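Local coordinates for protein NleG5-1 effector (Enterobacteria phage YYZ-2008, PDB 5VGC) that probably transfers ubiquitin to target proteins as an effector of the NleG family, related to RING ubiquitin ligases, and binds calcium ions, at residues F127-H131 with A132-V136; V95-L98 with R99-M103; D69-Q72 with I73-Y77. The protein carries 1 engineered substitution. All coordinates share one frame; numbering follows the deposited sequence.

Interaction 1 of 3, residues F127-H131 with A132-V136. With CA (calcium ion), chain F; CA (calcium ion), chain G.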
# COMPACT_ATOMS: atom_id res chain seq x y z
N PHE A 127 1.62 -27.15 23.29
CA PHE A 127 1.63 -28.36 24.15
C PHE A 127 3.06 -28.90 24.38
O PHE A 127 3.96 -28.71 23.54
CB PHE A 127 0.72 -29.44 23.56
CG PHE A 127 1.17 -29.95 22.21
CD1 PHE A 127 2.02 -31.05 22.11
CD2 PHE A 127 0.74 -29.34 21.04
CE1 PHE A 127 2.44 -31.52 20.86
CE2 PHE A 127 1.15 -29.80 19.79
CZ PHE A 127 2.01 -30.90 19.71
N ASN A 128 3.24 -29.56 25.52
CA ASN A 128 4.45 -30.32 25.85
C ASN A 128 4.57 -31.50 24.87
O ASN A 128 3.77 -32.45 24.93
CB ASN A 128 4.32 -30.80 27.31
CG ASN A 128 5.51 -31.61 27.81
OD1 ASN A 128 6.10 -32.44 27.12
ND2 ASN A 128 5.84 -31.39 29.05
N VAL A 129 5.57 -31.43 23.99
CA VAL A 129 5.70 -32.45 22.95
C VAL A 129 5.89 -33.84 23.55
O VAL A 129 5.15 -34.79 23.18
CB VAL A 129 6.83 -32.13 21.95
CG1 VAL A 129 6.90 -33.18 20.83
CG2 VAL A 129 6.60 -30.73 21.37
N GLU A 130 6.84 -33.97 24.47
CA GLU A 130 7.17 -35.30 24.99
C GLU A 130 6.00 -35.89 25.79
O GLU A 130 5.71 -37.06 25.65
CB GLU A 130 8.59 -35.46 25.57
CG GLU A 130 8.97 -34.62 26.74
CD GLU A 130 10.46 -34.25 26.82
OE1 GLU A 130 11.20 -34.23 25.81
OE2 GLU A 130 10.92 -33.96 27.95
N HIS A 131 5.27 -35.07 26.55
CA HIS A 131 3.99 -35.54 27.13
C HIS A 131 2.91 -35.91 26.09
O HIS A 131 1.99 -36.65 26.45
CB HIS A 131 3.43 -34.59 28.19
CG HIS A 131 4.13 -34.68 29.51
ND1 HIS A 131 4.20 -33.61 30.38
CD2 HIS A 131 4.80 -35.70 30.12
CE1 HIS A 131 4.88 -33.96 31.46
NE2 HIS A 131 5.25 -35.22 31.33
N ALA A 132 2.98 -35.41 24.84
CA ALA A 132 1.87 -35.64 23.90
C ALA A 132 1.90 -37.04 23.31
O ALA A 132 0.89 -37.55 22.81
CB ALA A 132 1.86 -34.61 22.79
N GLN A 133 3.08 -37.66 23.39
CA GLN A 133 3.27 -39.05 23.01
C GLN A 133 2.77 -39.23 21.57
O GLN A 133 1.87 -40.00 21.29
CB GLN A 133 2.61 -39.98 24.02
CG GLN A 133 3.43 -40.16 25.30
CD GLN A 133 2.80 -41.12 26.30
OE1 GLN A 133 3.24 -42.27 26.43
NE2 GLN A 133 1.77 -40.66 27.01
N LEU A 134 3.40 -38.46 20.69
CA LEU A 134 3.10 -38.50 19.28
C LEU A 134 3.80 -39.70 18.71
O LEU A 134 5.01 -39.84 18.88
CB LEU A 134 3.61 -37.23 18.59
CG LEU A 134 3.19 -35.89 19.18
CD1 LEU A 134 3.95 -34.81 18.47
CD2 LEU A 134 1.70 -35.69 19.07
N GLN A 135 3.06 -40.57 18.03
CA GLN A 135 3.62 -41.75 17.36
C GLN A 135 3.75 -41.44 15.86
O GLN A 135 2.87 -41.76 15.07
CB GLN A 135 2.75 -42.97 17.61
CG GLN A 135 2.65 -43.39 19.08
CD GLN A 135 3.87 -44.18 19.57
OE1 GLN A 135 5.02 -43.83 19.29
NE2 GLN A 135 3.61 -45.24 20.32
N VAL A 136 4.85 -40.78 15.50
CA VAL A 136 5.09 -40.32 14.14
C VAL A 136 6.57 -40.44 13.80
O VAL A 136 7.40 -40.65 14.68
CB VAL A 136 4.66 -38.84 13.94
CG1 VAL A 136 3.25 -38.61 14.48
CG2 VAL A 136 5.64 -37.85 14.57
CA CA F . 12.53 -32.85 28.86
CA CA G . 13.18 -33.60 24.53
O HOH W 1 11.38 -30.77 27.78
O HOH W 2 10.62 -32.84 30.20
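A single capped helical turn, 129-132, brings A132 against the ring of F127 as the chain leaves the short strand 127-128 of the RING-related part of the protein. N128 is its N-cap: OD1 accepts the backbone N of H131 at 2.8 Å, with an N-H...O angle of 177°, although the donor stands above the carbonyl plane of the amide rather than within it. The turn itself is closed by A132 N donating to V129 O, also at 2.8 Å, a bond spanning three residues instead of the four of a regular alpha-helix. Q133, with a positive phi, then takes the chain out of the helix.

The apolar side is carried by four side chains. A132 CB meets F127 CD1 obliquely at 3.6 Å, while L134 CD1 reaches the edge of the same ring and also touches V129 CG1 at 4.1 Å, those two side chains crossing at about a right angle. E130 turns away from this patch, and its carboxylate bridges two calcium ions: OE2 binds one at 2.2 Å, together with two waters, and OE1 the other at 2.4 Å, an ion shared with E151. A backbone bond from F127 to G153 pairs strand 127-128 with strand 152-157, and one from V129 to E151 holds the start of the turn next to it. R198 packs on F127 and L134; beyond the turn the chain goes on to helix 138-141.

Interaction 2 of 3, residues V95-L98 with R99-M103. With CA (calcium ion), chain C.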
# COMPACT_ATOMS: atom_id res chain seq x y z
N VAL A 95 10.88 13.54 2.53
CA VAL A 95 11.01 12.49 1.51
C VAL A 95 11.12 11.12 2.21
O VAL A 95 10.33 10.20 1.93
CB VAL A 95 12.22 12.75 0.59
CG1 VAL A 95 12.47 11.58 -0.36
CG2 VAL A 95 12.02 14.03 -0.21
N THR A 96 12.09 11.01 3.13
CA THR A 96 12.24 9.79 3.92
C THR A 96 10.93 9.40 4.62
O THR A 96 10.55 8.23 4.58
CB THR A 96 13.41 9.89 4.94
OG1 THR A 96 14.66 9.96 4.23
CG2 THR A 96 13.46 8.69 5.91
N VAL A 97 10.24 10.35 5.24
CA VAL A 97 8.96 10.00 5.90
C VAL A 97 7.97 9.43 4.87
O VAL A 97 7.34 8.37 5.09
CB VAL A 97 8.34 11.21 6.66
CG1 VAL A 97 6.90 10.95 7.10
CG2 VAL A 97 9.20 11.55 7.88
N LEU A 98 7.84 10.12 3.75
CA LEU A 98 6.88 9.64 2.74
C LEU A 98 7.24 8.24 2.23
O LEU A 98 6.35 7.35 2.10
CB LEU A 98 6.79 10.63 1.57
CG LEU A 98 6.14 11.96 1.92
CD1 LEU A 98 6.27 12.88 0.73
CD2 LEU A 98 4.68 11.80 2.32
N ARG A 99 8.53 8.05 1.96
CA ARG A 99 9.00 6.75 1.49
C ARG A 99 8.78 5.66 2.56
O ARG A 99 8.38 4.54 2.22
CB ARG A 99 10.47 6.82 1.08
CG ARG A 99 10.95 5.65 0.24
CD ARG A 99 10.49 5.79 -1.19
NE ARG A 99 10.94 4.65 -1.98
CZ ARG A 99 10.36 3.45 -2.00
NH1 ARG A 99 9.27 3.18 -1.28
NH2 ARG A 99 10.88 2.49 -2.77
N GLU A 100 9.03 5.99 3.83
CA GLU A 100 8.74 5.07 4.93
C GLU A 100 7.26 4.73 4.96
O GLU A 100 6.90 3.56 5.16
CB GLU A 100 9.18 5.61 6.29
CG GLU A 100 10.69 5.69 6.49
CD GLU A 100 11.35 4.35 6.72
OE1 GLU A 100 10.65 3.30 6.75
OE2 GLU A 100 12.59 4.36 6.87
N ILE A 101 6.41 5.74 4.76
CA ILE A 101 4.97 5.41 4.64
C ILE A 101 4.74 4.45 3.48
O ILE A 101 4.07 3.43 3.65
CB ILE A 101 4.07 6.66 4.46
CG1 ILE A 101 4.09 7.50 5.73
CG2 ILE A 101 2.63 6.25 4.12
CD1 ILE A 101 3.60 8.91 5.54
N GLU A 102 5.29 4.76 2.31
CA GLU A 102 5.11 3.90 1.11
C GLU A 102 5.55 2.46 1.37
O GLU A 102 4.84 1.51 1.01
CB GLU A 102 5.85 4.47 -0.11
CG GLU A 102 5.22 5.75 -0.70
CD GLU A 102 6.01 6.37 -1.84
OE1 GLU A 102 5.52 7.38 -2.40
OE2 GLU A 102 7.12 5.87 -2.16
N MET A 103 6.69 2.31 2.02
CA MET A 103 7.30 0.99 2.26
C MET A 103 6.57 0.09 3.27
O MET A 103 6.97 -1.05 3.45
CB MET A 103 8.76 1.15 2.67
CG MET A 103 9.66 1.52 1.51
SD MET A 103 11.39 1.41 1.99
CE MET A 103 11.75 3.07 2.57
CA CA C . 2.97 0.16 0.92
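R99 lies in the alpha-helix 92-102, its backbone N donating to V95 O at 2.8 Å. CG stands opposite the backbone N (chi1 -164°), and a bend at chi2 then carries the guanidinium along the helix to E102. NH1 lies 3.6 Å from E102 OE2, but the oxygen is well out of the guanidinium plane, leaving an attraction between charges without a directed N-H.

E100 repeats the helical pattern by donating to T96 O. Its side chain lies alongside that of T96, pointing the same way, with CG at 4.1 Å from T96 CG2.

At I101 the backbone N bonds to V97 O. Between the side chains, CD1 makes the contact, 4.2 Å from V97 CG1, the two crossing at a slant. I101 also packs on L104 of the second subunit.

E102 N closes on L98 O, while its own carbonyl O turns to a calcium ion at 2.3 Å. L104 O and the same two carbonyls of the second subunit complete four protein ligands, so the ion joins the two subunits. The E102 carboxylate also crosses the interface, OE2 accepting from M107 N and OE1 from L109 N of the second subunit.

M103 donates its N to R99 O, and its SD sits over one face of the R99 guanidinium, 4.2 Å above the plane and displaced toward the rim.

Interaction 3 of 3, residues D69-Q72 with I73-Y77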
# COMPACT_ATOMS: atom_id res chain seq x y z
N ASP A 69 24.83 29.09 16.33
CA ASP A 69 24.31 29.98 15.27
C ASP A 69 24.67 29.45 13.88
O ASP A 69 23.78 29.25 13.03
CB ASP A 69 24.86 31.40 15.44
CG ASP A 69 24.18 32.18 16.56
OD1 ASP A 69 23.82 31.58 17.60
OD2 ASP A 69 24.02 33.40 16.40
N ASN A 70 25.97 29.21 13.66
CA ASN A 70 26.47 28.68 12.37
C ASN A 70 25.85 27.32 12.05
O ASN A 70 25.45 27.07 10.89
CB ASN A 70 28.00 28.58 12.34
CG ASN A 70 28.70 29.92 12.53
OD1 ASN A 70 28.15 30.85 13.14
ND2 ASN A 70 29.92 30.03 12.02
N ILE A 71 25.73 26.45 13.06
CA ILE A 71 25.16 25.11 12.86
C ILE A 71 23.70 25.26 12.38
O ILE A 71 23.34 24.77 11.29
CB ILE A 71 25.22 24.21 14.13
CG1 ILE A 71 26.68 23.98 14.57
CG2 ILE A 71 24.56 22.86 13.87
CD1 ILE A 71 26.83 23.46 15.98
N GLN A 72 22.89 25.95 13.18
CA GLN A 72 21.47 26.14 12.87
C GLN A 72 21.26 26.85 11.53
O GLN A 72 20.48 26.38 10.69
CB GLN A 72 20.73 26.87 13.99
CG GLN A 72 19.23 26.57 13.98
CD GLN A 72 18.40 27.57 14.76
OE1 GLN A 72 18.85 28.16 15.74
NE2 GLN A 72 17.16 27.77 14.32
N ILE A 73 21.97 27.97 11.32
CA ILE A 73 21.90 28.71 10.04
C ILE A 73 22.26 27.77 8.86
O ILE A 73 21.55 27.71 7.84
CB ILE A 73 22.80 30.00 10.07
CG1 ILE A 73 22.22 31.06 11.03
CG2 ILE A 73 22.99 30.60 8.68
CD1 ILE A 73 21.03 31.85 10.50
N GLY A 74 23.36 27.03 9.02
CA GLY A 74 23.77 26.03 8.03
C GLY A 74 22.67 25.03 7.73
O GLY A 74 22.32 24.78 6.55
N LEU A 75 22.11 24.46 8.79
CA LEU A 75 20.99 23.51 8.64
C LEU A 75 19.77 24.14 7.93
O LEU A 75 19.17 23.50 7.04
CB LEU A 75 20.59 22.91 10.00
CG LEU A 75 21.62 21.95 10.63
CD1 LEU A 75 21.21 21.55 12.03
CD2 LEU A 75 21.84 20.71 9.76
N GLN A 76 19.44 25.38 8.29
CA GLN A 76 18.38 26.12 7.59
C GLN A 76 18.71 26.25 6.09
O GLN A 76 17.86 25.97 5.22
CB GLN A 76 18.12 27.50 8.21
CG GLN A 76 17.52 27.45 9.61
CD GLN A 76 17.29 28.82 10.24
OE1 GLN A 76 18.05 29.76 10.02
NE2 GLN A 76 16.25 28.91 11.05
N TYR A 77 19.95 26.65 5.80
CA TYR A 77 20.36 26.76 4.39
C TYR A 77 20.32 25.43 3.66
O TYR A 77 19.96 25.40 2.47
CB TYR A 77 21.72 27.46 4.24
CG TYR A 77 21.65 28.98 4.38
CD1 TYR A 77 20.71 29.74 3.65
CD2 TYR A 77 22.52 29.66 5.23
CE1 TYR A 77 20.65 31.11 3.78
CE2 TYR A 77 22.47 31.05 5.35
CZ TYR A 77 21.53 31.77 4.62
OH TYR A 77 21.47 33.14 4.73
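The carboxamides of Q72 and Q76 are the flat groups that meet here, one helical turn apart on an exposed flank of the alpha-helix 68-85. They do not stack: their planes are 62° apart, and the approach is made through the amide nitrogens, Q72 NE2 lying 3.6 Å from Q76 NE2. As modelled, both are N-H donors, so the pair is a van der Waals neighbourhood of polar ends. The two chains arrive by different routes. Q72 sends CG opposite its backbone N (chi1 -156°) and runs extended from there, whereas Q76 has CG opposite the carbonyl carbon (chi1 -67°) and, also extended, passes the oxygen end of the Q72 carbonyl, its CG 3.3 Å from Q72 O. The side chains therefore slant across one another before their amides come together.

Round the helix, I71 and L75 make the apolar counterpart of this pair. They lie side by side and point the same way, with I71 CG2 touching L75 CD1 at 4.0 Å. Nearer the start of the segment, I73 lays CG1 beside the carbonyl of D69.

Beneath these side chains runs the regular alpha-helical ladder. I73 N, for example, donates to D69 O at 2.8 Å. G74, buried and without a side chain, bonds through its N to N70 O at the same length.

Helix 68-85 comes after the three-stranded antiparallel sheet that ends with strand 57-60 and precedes helix 92-102. Loops pack against it: I71 meets Q63, Q76 meets S15, and the buried Y77 meets I10 and L17.

From the N terminus the chain meets interaction 3 first, then interaction 2, then interaction 1; they follow in series, and none nests in or crosses another. Each joins adjacent segments, with partners a turn or so apart, so no long loop is closed. Interactions 3 and 2 belong to successive helices, 68-85 and 92-102, with centres about 25 Å apart. Helix 111-125 then leads to interaction 1, whose centre lies about 47 Å from that of interaction 2 and about 66 Å from that of interaction 3, across the centre of the chain. The series thus passes from an N-terminal helical flank, through a calcium-bridged dimer contact, to a pair of calcium ions bound by E130 beside the sheet of strand 152-157.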